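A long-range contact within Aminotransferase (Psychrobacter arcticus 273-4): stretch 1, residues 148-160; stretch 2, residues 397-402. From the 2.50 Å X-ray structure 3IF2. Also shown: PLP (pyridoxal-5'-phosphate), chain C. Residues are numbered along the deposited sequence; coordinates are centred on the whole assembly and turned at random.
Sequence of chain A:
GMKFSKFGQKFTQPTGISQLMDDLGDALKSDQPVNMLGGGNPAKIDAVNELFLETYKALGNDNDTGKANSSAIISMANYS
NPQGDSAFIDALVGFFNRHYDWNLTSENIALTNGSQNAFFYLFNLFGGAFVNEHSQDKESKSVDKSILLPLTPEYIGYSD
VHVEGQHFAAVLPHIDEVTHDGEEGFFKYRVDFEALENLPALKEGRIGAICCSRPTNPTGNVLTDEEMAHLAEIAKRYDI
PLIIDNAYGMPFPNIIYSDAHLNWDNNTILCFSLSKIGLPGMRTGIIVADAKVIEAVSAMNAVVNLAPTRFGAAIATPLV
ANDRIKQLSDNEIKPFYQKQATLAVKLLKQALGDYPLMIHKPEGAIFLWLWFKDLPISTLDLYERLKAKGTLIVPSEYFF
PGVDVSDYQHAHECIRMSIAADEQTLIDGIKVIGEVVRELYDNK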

# COMPACT_ATOMS: atom_id res chain seq x y z
N LEU A 148 10.12 -13.74 16.74
CA LEU A 148 11.39 -13.78 17.47
C LEU A 148 12.47 -13.01 16.71
O LEU A 148 12.76 -13.34 15.57
N LEU A 149 13.03 -11.98 17.35
CA LEU A 149 14.14 -11.20 16.82
C LEU A 149 15.33 -11.82 17.55
O LEU A 149 15.48 -11.61 18.75
N PRO A 150 16.17 -12.61 16.86
CA PRO A 150 17.28 -13.30 17.51
C PRO A 150 18.41 -12.41 18.02
O PRO A 150 19.26 -12.88 18.79
N LEU A 151 18.44 -11.15 17.59
CA LEU A 151 19.41 -10.18 18.07
C LEU A 151 18.88 -8.76 17.86
O LEU A 151 18.36 -8.46 16.79
N THR A 152 18.97 -7.94 18.90
CA THR A 152 18.63 -6.52 18.85
C THR A 152 19.96 -5.79 19.14
O THR A 152 20.87 -6.40 19.70
N PRO A 153 20.11 -4.51 18.75
CA PRO A 153 19.15 -3.64 18.08
C PRO A 153 18.69 -4.13 16.70
O PRO A 153 19.41 -4.86 16.01
N GLU A 154 17.45 -3.78 16.37
CA GLU A 154 16.84 -4.11 15.10
C GLU A 154 16.04 -2.94 14.57
O GLU A 154 15.90 -1.93 15.25
N TYR A 155 15.53 -3.10 13.36
CA TYR A 155 14.82 -2.05 12.64
C TYR A 155 13.66 -1.42 13.39
O TYR A 155 12.72 -2.11 13.80
N ILE A 156 13.75 -0.10 13.58
CA ILE A 156 12.71 0.71 14.25
C ILE A 156 11.30 0.50 13.64
O ILE A 156 10.31 0.51 14.37
N GLY A 157 11.24 0.32 12.33
CA GLY A 157 9.98 0.12 11.59
C GLY A 157 9.19 -1.17 11.80
O GLY A 157 8.03 -1.24 11.37
N TYR A 158 9.82 -2.18 12.39
CA TYR A 158 9.11 -3.39 12.78
C TYR A 158 8.17 -3.14 13.95
O TYR A 158 7.10 -3.73 13.98
N SER A 159 8.57 -2.28 14.89
CA SER A 159 7.88 -1.99 16.17
C SER A 159 6.36 -2.06 16.29
O SER A 159 5.85 -2.76 17.16
N ASP A 160 5.67 -1.34 15.43
CA ASP A 160 4.22 -1.11 15.59
C ASP A 160 3.29 -1.70 14.54
O ASP A 160 2.12 -1.32 14.50
N GLU A 397 17.20 4.16 22.08
CA GLU A 397 16.11 3.54 22.80
C GLU A 397 14.90 3.06 21.98
O GLU A 397 14.11 2.28 22.49
N TYR A 398 14.78 3.49 20.72
CA TYR A 398 13.68 3.06 19.83
C TYR A 398 13.99 1.85 18.94
O TYR A 398 13.11 1.41 18.19
N PHE A 399 15.20 1.29 19.04
CA PHE A 399 15.63 0.17 18.19
C PHE A 399 15.66 -1.18 18.92
O PHE A 399 16.37 -2.08 18.51
N PHE A 400 14.84 -1.34 19.95
CA PHE A 400 14.75 -2.58 20.71
C PHE A 400 13.26 -2.93 20.82
O PHE A 400 12.65 -2.68 21.85
N PRO A 401 12.65 -3.44 19.72
CA PRO A 401 11.24 -3.81 19.73
C PRO A 401 10.95 -4.94 20.71
O PRO A 401 11.67 -5.93 20.74
N GLY A 402 9.90 -4.75 21.51
CA GLY A 402 9.49 -5.72 22.51
C GLY A 402 10.37 -5.84 23.75
O GLY A 402 10.15 -6.75 24.55

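P401 and F399 have the largest areas covered by the opposing stretch, and the apolar packing centres on them. P401 points its CA-to-CB bond toward stretch 1. Its ring has a C-gamma exo pucker. L149, also pointing toward its partner, has chi1 m and chi2 t, which brings L149 CD1 to 3.9 Å from P401 CG. S159 OG lies 4.0 Å from the same P401 CG.

F399 is set sideways, with chi1 m and chi2 at -90°. I156 packs obliquely against its ring, with I156 CB 3.6 Å from F399 CE1. The t,t rotamer of I156 extends the chain, so I156 CD1 also reaches Y398 CB at 3.6 Å. The Y398 side chain, chi1 m, then leads away from stretch 1.

P153 follows a cis peptide bond and touches both F399 and F400. P153 CB is 4.0 Å from F399 CB, and P153 CG is 3.7 Å from F400 CZ. F400, chi1 m, starts sideways but its end comes nearer; one ring face receives P153 CA. T152, chi1 p, brings its hydroxyl to the edge of that ring, with T152 OG1 3.6 Å from F400 CD2.

The one direct hydrogen bond across the contact is between backbones. E154 N donates to F399 O at 2.9 Å, with an angle of 164°. P153 CA adds a CA-H...O contact to F399 O at 3.2 Å. The E154 side chain leads away and turns back on its own stretch: Y155 N donates to E154 OE1 at 2.9 Å.

At the polar edge, S159 has chi1 m, and S159 OG donates to I156 O at 2.9 Å. A water bridges the stretches, donating to S159 OG at 2.8 Å and to Y398 O at 3.0 Å. Y155, chi1 t, points away from stretch 2. One face of its ring covers PLP C3, and Y155 OH is 3.1 Å from PLP C4A.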

# COMPACT_ATOMS: atom_id res chain seq x y z
CB LEU A 148 11.85 -15.22 17.73
CG LEU A 148 13.20 -15.48 18.44
CD1 LEU A 148 13.34 -14.70 19.73
CD2 LEU A 148 13.38 -16.95 18.72
CB LEU A 149 13.98 -9.71 17.13
CG LEU A 149 12.70 -9.01 16.67
CD1 LEU A 149 12.81 -7.51 16.93
CD2 LEU A 149 12.41 -9.26 15.20
CB PRO A 150 17.76 -14.26 16.43
CG PRO A 150 17.54 -13.56 15.20
CD PRO A 150 16.29 -12.74 15.39
CB LEU A 151 20.77 -10.39 17.37
CG LEU A 151 21.93 -9.43 17.63
CD1 LEU A 151 23.26 -10.10 17.40
CD2 LEU A 151 21.83 -8.19 16.78
CB THR A 152 17.52 -6.16 19.85
OG1 THR A 152 17.90 -6.61 21.16
CG2 THR A 152 16.22 -6.83 19.46
CB PRO A 153 19.88 -2.31 17.95
CG PRO A 153 21.14 -2.44 18.69
CD PRO A 153 21.34 -3.81 19.13
CB GLU A 154 15.98 -5.39 15.22
CG GLU A 154 16.68 -6.65 14.71
CD GLU A 154 16.83 -6.70 13.18
OE1 GLU A 154 16.46 -5.71 12.50
OE2 GLU A 154 17.34 -7.74 12.68
CB TYR A 155 14.36 -2.58 11.28
CG TYR A 155 13.63 -1.60 10.40
CD1 TYR A 155 14.11 -0.30 10.18
CD2 TYR A 155 12.47 -2.00 9.72
CE1 TYR A 155 13.40 0.59 9.35
CE2 TYR A 155 11.78 -1.15 8.87
CZ TYR A 155 12.24 0.13 8.68
OH TYR A 155 11.51 0.94 7.86
CB ILE A 156 13.12 2.24 14.29
CG1 ILE A 156 12.20 3.08 15.18
CG2 ILE A 156 13.18 2.81 12.90
CD1 ILE A 156 12.69 4.52 15.39
CB TYR A 158 10.06 -4.52 13.22
CG TYR A 158 11.06 -5.04 12.20
CD1 TYR A 158 10.79 -5.07 10.81
CD2 TYR A 158 12.25 -5.62 12.63
CE1 TYR A 158 11.74 -5.58 9.89
CE2 TYR A 158 13.18 -6.14 11.73
CZ TYR A 158 12.94 -6.11 10.37
OH TYR A 158 13.90 -6.63 9.53
CB SER A 159 8.24 -0.58 16.68
OG SER A 159 9.61 -0.48 16.97
CB ASP A 160 4.01 0.42 15.69
CG ASP A 160 4.78 1.08 16.87
OD1 ASP A 160 5.10 0.43 17.90
OD2 ASP A 160 5.03 2.30 16.78
CB GLU A 397 15.67 4.39 24.00
CG GLU A 397 14.92 5.67 23.71
CD GLU A 397 14.48 6.35 25.01
OE1 GLU A 397 15.36 6.95 25.69
OE2 GLU A 397 13.27 6.26 25.33
CB TYR A 398 13.21 4.24 18.96
CG TYR A 398 12.80 5.45 19.78
CD1 TYR A 398 11.78 5.35 20.75
CD2 TYR A 398 13.44 6.69 19.61
CE1 TYR A 398 11.40 6.47 21.54
CE2 TYR A 398 13.05 7.83 20.39
CZ TYR A 398 12.04 7.70 21.35
OH TYR A 398 11.66 8.78 22.11
CB PHE A 399 17.00 0.48 17.55
CG PHE A 399 16.98 1.63 16.59
CD1 PHE A 399 16.72 1.43 15.25
CD2 PHE A 399 17.26 2.91 17.04
CE1 PHE A 399 16.72 2.51 14.33
CE2 PHE A 399 17.27 3.99 16.16
CZ PHE A 399 16.99 3.79 14.79
CB PHE A 400 15.40 -2.40 22.09
CG PHE A 400 16.88 -2.10 22.05
CD1 PHE A 400 17.34 -0.79 21.95
CD2 PHE A 400 17.81 -3.13 22.12
CE1 PHE A 400 18.73 -0.50 21.93
CE2 PHE A 400 19.19 -2.86 22.11
CZ PHE A 400 19.65 -1.54 22.01
CB PRO A 401 10.98 -4.28 18.29
CG PRO A 401 12.00 -3.69 17.51
CD PRO A 401 13.21 -3.62 18.36
N1 PLP C . 14.27 -3.01 5.99
C2 PLP C . 15.23 -2.22 6.58
C2A PLP C . 16.34 -2.89 7.32
C3 PLP C . 15.15 -0.81 6.44
O3 PLP C . 16.08 0.02 7.00
C4 PLP C . 14.07 -0.23 5.73
C4A PLP C . 13.89 1.28 5.86
O4A PLP C . 13.69 1.99 4.87
C5 PLP C . 13.08 -1.09 5.14
C6 PLP C . 13.22 -2.48 5.30
C5A PLP C . 11.85 -0.56 4.39
O4P PLP C . 12.07 -0.33 3.01
P PLP C . 10.84 -0.09 2.01
O1P PLP C . 9.42 -0.14 2.52
O2P PLP C . 11.05 -1.20 1.03
O3P PLP C . 11.08 1.24 1.43
O HOH W 1 10.67 0.15 19.43